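Local structure of WYL1 (Ruminococcus sp., 6OAW) at residues B[27-32]-B[168-173]; B[64-69]-B[85-90]. The protein probably acts as an accessory protein, built around a WYL domain, that modulates the type VI-D CRISPR-Cas system of its bacterium. One frame throughout, in Å; residues are numbered along the deposited sequence.

Both contacts are partly buried, and both lie before the large antiparallel sheet in the sequence. Their centres are about 15 Å apart, and contact 2 is nested along the chain inside the loop that contact 1 closes. Helix 161-172 joins them: it supplies the second segment of contact 1, while Val168 and Asp171 touch Leu87, Asn88 and Ala89 of contact 2. Contact 1, the farther from the chain's centre and bordered at the start of helix 30-44 by the second subunit, relies on a carboxylate and a serine at a helix start. Contact 2 has no hydrogen bond across it and is held by aliphatic and aromatic carbon packed against helix 55-71.

Contact 1. Residues B[27-32]-B[168-173]; sequences PLSPSA and VYEDYA
The hydroxyl OG of Ser29 is gripped from both segments at once: it donates to Glu170 OE1 at 2.6 Å and accepts from the backbone N of Ala32 at 3.1 Å. A weak bond from Ser31 OG adds a third neighbour. With chi1 at 67°, OG stands between the backbone N and the carbonyl carbon of Ser29, where it can reach forward to the first turn of the helix it caps. The other carboxylate oxygen, Glu170 OE2, takes the N-H of Ser29 at 2.8 Å in a nearly straight bond, 21° out of the carboxylate plane. Both oxygens are met on their syn sides, so the carboxylate holds the residue by two prongs. The Glu170 side chain is bent at chi2 (-79°), which turns CD aside from the extended path.

Ser29 is thus the N-cap of helix 30-44, placed just where strand 23-28 gives way to that helix. In a capping box the residue three places on would accept from the N-cap N-H; here that residue is Ala32, and Glu170 of helix 161-172 does the work instead. A negative group beside a helix N-terminus would probably be favoured electrostatically, and Lys166 adds a salt bridge to OE2.

Ala32 CB touches Glu170 OE1 at 3.2 Å, and small residues let the backbones approach beside it: Ala173 CB sits a tight 3.4 Å from Ala32 CA. On the other flank Leu28 CD2 rests on Tyr169 CB at 3.9 Å, the two side chains crossing obliquely. Tyr169 turns its ring onward to Ile36, Ile62 and Phe63, and its hydroxyl is hydrogen-bonded to Leu59 O on helix 55-71. Pro30 and Ser31 pack on Glu232 of the second subunit.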
loop_
_atom_site.group_PDB
_atom_site.type_symbol
_atom_site.label_atom_id
_atom_site.label_comp_id
_atom_site.label_asym_id
_atom_site.label_seq_id
_atom_site.Cartn_x
_atom_site.Cartn_y
_atom_site.Cartn_z
ATOM N N PRO B 27 -14.859 2.449 -17.646
ATOM C CA PRO B 27 -13.610 3.194 -17.798
ATOM C C PRO B 27 -12.796 3.183 -16.493
ATOM O O PRO B 27 -13.195 3.758 -15.524
ATOM C CB PRO B 27 -14.112 4.580 -18.228
ATOM C CG PRO B 27 -15.471 4.734 -17.548
ATOM C CD PRO B 27 -16.004 3.326 -17.362
ATOM N N LEU B 28 -11.676 2.464 -16.509
ATOM C CA LEU B 28 -10.777 2.250 -15.347
ATOM C C LEU B 28 -9.498 3.033 -15.571
ATOM O O LEU B 28 -9.050 3.103 -16.716
ATOM C CB LEU B 28 -10.486 0.760 -15.217
ATOM C CG LEU B 28 -11.689 -0.075 -14.805
ATOM C CD1 LEU B 28 -11.304 -1.541 -14.661
ATOM C CD2 LEU B 28 -12.265 0.469 -13.514
ATOM N N SER B 29 -8.984 3.634 -14.497
ATOM C CA SER B 29 -7.634 4.237 -14.455
ATOM C C SER B 29 -6.658 3.173 -14.944
ATOM O O SER B 29 -6.879 1.982 -14.745
ATOM C CB SER B 29 -7.299 4.751 -13.090
ATOM O OG SER B 29 -7.170 3.701 -12.117
ATOM N N PRO B 30 -5.589 3.570 -15.652
ATOM C CA PRO B 30 -4.532 2.630 -16.004
ATOM C C PRO B 30 -4.067 1.826 -14.777
ATOM O O PRO B 30 -3.800 0.635 -14.913
ATOM C CB PRO B 30 -3.435 3.542 -16.577
ATOM C CG PRO B 30 -4.204 4.768 -17.113
ATOM C CD PRO B 30 -5.358 4.936 -16.155
ATOM N N SER B 31 -4.025 2.448 -13.597
ATOM C CA SER B 31 -3.428 1.813 -12.391
ATOM C C SER B 31 -4.353 0.705 -11.892
ATOM O O SER B 31 -3.879 -0.406 -11.669
ATOM C CB SER B 31 -3.025 2.804 -11.347
ATOM O OG SER B 31 -4.131 3.515 -10.808
ATOM N N ALA B 32 -5.651 0.958 -11.829
ATOM C CA ALA B 32 -6.661 -0.066 -11.446
ATOM C C ALA B 32 -6.692 -1.220 -12.460
ATOM O O ALA B 32 -6.735 -2.401 -12.031
ATOM C CB ALA B 32 -8.015 0.556 -11.288
ATOM N N VAL B 168 -16.429 0.392 -7.737
ATOM C CA VAL B 168 -16.127 -0.950 -7.174
ATOM C C VAL B 168 -14.687 -1.348 -7.555
ATOM O O VAL B 168 -13.949 -1.772 -6.651
ATOM C CB VAL B 168 -17.158 -1.993 -7.629
ATOM C CG1 VAL B 168 -16.670 -3.417 -7.391
ATOM C CG2 VAL B 168 -18.482 -1.782 -6.941
ATOM N N TYR B 169 -14.298 -1.216 -8.828
ATOM C CA TYR B 169 -13.027 -1.802 -9.346
ATOM C C TYR B 169 -11.866 -0.873 -9.002
ATOM O O TYR B 169 -10.797 -1.406 -8.706
ATOM C CB TYR B 169 -13.153 -2.182 -10.828
ATOM C CG TYR B 169 -14.191 -3.254 -11.033
ATOM C CD1 TYR B 169 -14.121 -4.451 -10.339
ATOM C CD2 TYR B 169 -15.311 -3.020 -11.803
ATOM C CE1 TYR B 169 -15.109 -5.418 -10.449
ATOM C CE2 TYR B 169 -16.316 -3.967 -11.917
ATOM C CZ TYR B 169 -16.219 -5.174 -11.241
ATOM O OH TYR B 169 -17.220 -6.095 -11.395
ATOM N N GLU B 170 -12.076 0.449 -8.999
ATOM C CA GLU B 170 -11.042 1.413 -8.534
ATOM C C GLU B 170 -10.771 1.149 -7.050
ATOM O O GLU B 170 -9.586 1.170 -6.652
ATOM C CB GLU B 170 -11.428 2.879 -8.720
ATOM C CG GLU B 170 -11.610 3.294 -10.156
ATOM C CD GLU B 170 -10.372 3.590 -10.980
ATOM O OE1 GLU B 170 -9.229 3.433 -10.474
ATOM O OE2 GLU B 170 -10.549 3.968 -12.165
ATOM N N ASP B 171 -11.798 0.892 -6.252
ATOM C CA ASP B 171 -11.591 0.605 -4.805
ATOM C C ASP B 171 -10.889 -0.754 -4.634
ATOM O O ASP B 171 -9.964 -0.843 -3.828
ATOM C CB ASP B 171 -12.887 0.589 -4.009
ATOM C CG ASP B 171 -13.379 1.948 -3.587
ATOM O OD1 ASP B 171 -12.717 2.945 -3.937
ATOM O OD2 ASP B 171 -14.448 1.980 -2.961
ATOM N N TYR B 172 -11.324 -1.775 -5.367
ATOM C CA TYR B 172 -10.658 -3.099 -5.375
ATOM C C TYR B 172 -9.146 -2.893 -5.531
ATOM O O TYR B 172 -8.375 -3.330 -4.665
ATOM C CB TYR B 172 -11.208 -3.985 -6.491
ATOM C CG TYR B 172 -10.420 -5.256 -6.631
ATOM C CD1 TYR B 172 -10.600 -6.315 -5.758
ATOM C CD2 TYR B 172 -9.428 -5.352 -7.597
ATOM C CE1 TYR B 172 -9.857 -7.474 -5.880
ATOM C CE2 TYR B 172 -8.682 -6.499 -7.741
ATOM C CZ TYR B 172 -8.893 -7.561 -6.877
ATOM O OH TYR B 172 -8.127 -8.674 -7.074
ATOM N N ALA B 173 -8.755 -2.139 -6.558
ATOM C CA ALA B 173 -7.349 -1.922 -6.970
ATOM C C ALA B 173 -6.517 -1.242 -5.890
ATOM O O ALA B 173 -5.278 -1.324 -6.029
ATOM C CB ALA B 173 -7.293 -1.107 -8.230
#

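Contact 2. Residues B[64-69]-B[85-90]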
loop_
_atom_site.group_PDB
_atom_site.type_symbol
_atom_site.label_atom_id
_atom_site.label_comp_id
_atom_site.label_asym_id
_atom_site.label_seq_id
_atom_site.Cartn_x
_atom_site.Cartn_y
_atom_site.Cartn_z
ATOM N N ASP B 64 -19.194 -10.102 -6.678
ATOM C CA ASP B 64 -20.055 -11.025 -5.894
ATOM C C ASP B 64 -19.546 -11.077 -4.452
ATOM O O ASP B 64 -20.371 -10.957 -3.493
ATOM C CB ASP B 64 -20.114 -12.431 -6.496
ATOM C CG ASP B 64 -20.981 -12.522 -7.745
ATOM O OD1 ASP B 64 -21.703 -11.550 -8.023
ATOM O OD2 ASP B 64 -20.911 -13.548 -8.433
ATOM N N SER B 65 -18.237 -11.227 -4.286
ATOM C CA SER B 65 -17.616 -11.281 -2.948
ATOM C C SER B 65 -17.850 -9.978 -2.185
ATOM O O SER B 65 -18.293 -10.048 -1.022
ATOM C CB SER B 65 -16.170 -11.614 -3.091
ATOM O OG SER B 65 -16.079 -12.929 -3.590
ATOM N N ALA B 66 -17.517 -8.840 -2.782
ATOM C CA ALA B 66 -17.607 -7.526 -2.115
ATOM C C ALA B 66 -19.073 -7.256 -1.748
ATOM O O ALA B 66 -19.321 -6.742 -0.657
ATOM C CB ALA B 66 -17.057 -6.449 -3.015
ATOM N N TYR B 67 -19.995 -7.602 -2.644
ATOM C CA TYR B 67 -21.446 -7.336 -2.525
ATOM C C TYR B 67 -22.020 -8.134 -1.357
ATOM O O TYR B 67 -22.743 -7.560 -0.510
ATOM C CB TYR B 67 -22.207 -7.681 -3.805
ATOM C CG TYR B 67 -23.698 -7.579 -3.662
ATOM C CD1 TYR B 67 -24.271 -6.404 -3.196
ATOM C CD2 TYR B 67 -24.544 -8.647 -3.953
ATOM C CE1 TYR B 67 -25.645 -6.277 -3.046
ATOM C CE2 TYR B 67 -25.923 -8.540 -3.798
ATOM C CZ TYR B 67 -26.470 -7.347 -3.347
ATOM O OH TYR B 67 -27.810 -7.182 -3.165
ATOM N N ILE B 68 -21.750 -9.427 -1.309
ATOM C CA ILE B 68 -22.361 -10.320 -0.285
ATOM C C ILE B 68 -21.859 -9.899 1.115
ATOM O O ILE B 68 -22.671 -9.948 2.066
ATOM C CB ILE B 68 -22.085 -11.793 -0.634
ATOM C CG1 ILE B 68 -23.132 -12.759 -0.076
ATOM C CG2 ILE B 68 -20.673 -12.172 -0.221
ATOM N N ALA B 69 -20.600 -9.462 1.267
ATOM C CA ALA B 69 -20.093 -8.985 2.575
ATOM C C ALA B 69 -20.879 -7.726 2.983
ATOM O O ALA B 69 -21.253 -7.594 4.188
ATOM C CB ALA B 69 -18.619 -8.719 2.535
ATOM N N PRO B 85 -13.286 -8.233 2.827
ATOM C CA PRO B 85 -13.220 -6.774 2.875
ATOM C C PRO B 85 -14.551 -6.093 2.522
ATOM O O PRO B 85 -15.268 -6.594 1.660
ATOM C CB PRO B 85 -12.134 -6.414 1.857
ATOM C CG PRO B 85 -11.292 -7.659 1.751
ATOM C CD PRO B 85 -12.225 -8.827 1.988
ATOM N N LEU B 86 -14.830 -4.982 3.206
ATOM C CA LEU B 86 -15.999 -4.106 2.984
ATOM C C LEU B 86 -15.517 -2.905 2.173
ATOM O O LEU B 86 -14.814 -2.081 2.713
ATOM C CB LEU B 86 -16.579 -3.722 4.349
ATOM C CG LEU B 86 -17.127 -4.900 5.165
ATOM C CD1 LEU B 86 -17.368 -4.504 6.609
ATOM C CD2 LEU B 86 -18.425 -5.418 4.563
ATOM N N LEU B 87 -15.804 -2.891 0.874
ATOM C CA LEU B 87 -15.362 -1.824 -0.043
ATOM C C LEU B 87 -16.162 -0.563 0.257
ATOM O O LEU B 87 -17.387 -0.675 0.439
ATOM C CB LEU B 87 -15.627 -2.224 -1.495
ATOM C CG LEU B 87 -14.747 -3.292 -2.093
ATOM C CD1 LEU B 87 -15.029 -3.390 -3.580
ATOM C CD2 LEU B 87 -13.284 -2.958 -1.831
ATOM N N ASN B 88 -15.483 0.578 0.206
ATOM C CA ASN B 88 -16.053 1.940 0.285
ATOM C C ASN B 88 -17.093 2.134 -0.826
ATOM O O ASN B 88 -18.015 2.888 -0.570
ATOM C CB ASN B 88 -14.934 2.971 0.279
ATOM C CG ASN B 88 -14.114 2.891 1.543
ATOM O OD1 ASN B 88 -14.659 2.649 2.621
ATOM N ND2 ASN B 88 -12.808 3.068 1.428
ATOM N N ALA B 89 -17.006 1.431 -1.963
ATOM C CA ALA B 89 -17.965 1.574 -3.088
ATOM C C ALA B 89 -19.326 0.972 -2.732
ATOM O O ALA B 89 -20.331 1.418 -3.331
ATOM C CB ALA B 89 -17.439 0.944 -4.347
ATOM N N PHE B 90 -19.353 -0.024 -1.846
ATOM C CA PHE B 90 -20.610 -0.602 -1.311
ATOM C C PHE B 90 -21.045 0.229 -0.092
ATOM O O PHE B 90 -20.204 0.647 0.705
ATOM C CB PHE B 90 -20.459 -2.100 -1.036
ATOM C CG PHE B 90 -20.455 -2.911 -2.307
ATOM C CD1 PHE B 90 -21.644 -3.248 -2.952
ATOM C CD2 PHE B 90 -19.251 -3.264 -2.915
ATOM C CE1 PHE B 90 -21.629 -3.983 -4.133
ATOM C CE2 PHE B 90 -19.242 -3.989 -4.093
ATOM C CZ PHE B 90 -20.422 -4.356 -4.693
#
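Ala66 and Phe90 bury more surface here than any other pair of residues, the methyl CB of Ala66 lying 3.5 Å from Phe90 CE2. The same methyl also meets Leu87 CD1 at 3.7 Å, so one small group touches both an aromatic and an aliphatic side chain. A methyl suits this place because it lets the ring come down onto the helix backbone: Ala66 C and Tyr67 CA both lie over one face of Phe90, offset toward its rim. Tyr67 CA makes a CH-pi contact, 4.0 Å from the ring centroid and 21° off the ring normal.

Phe90 reaches from the end of a type I beta turn, Leu87 to Phe90, in the loop that passes across helix 55-71 before helix 92-96 begins; its chi1 of -74° puts CG anti to the carbonyl carbon and beside the backbone N, on the way to helix 55-71. The turn is closed by the bond from Phe90 N to Leu87 O, an oxygen that also accepts a hydrogen bond from Trp93 NE1. Phe63 and Phe164 meet Phe90 edge to face. An alanine in place of Phe90 would probably leave a gap beside Ala66 and Tyr67 CA and deprive the rings of Phe63 and Phe164 of their edge-to-face partner.

The Tyr67 side chain crosses Phe90 at about a right angle, its CD1 at 3.7 Å from Phe90 CE1, while its hydroxyl bonds to Asp149 O. One turn along from Ala66 on the same helix side, Ala69 again offers only a methyl: CB is 3.9 Å from Leu86 CD2, whose branch also lies 3.6 Å from Ala69 O.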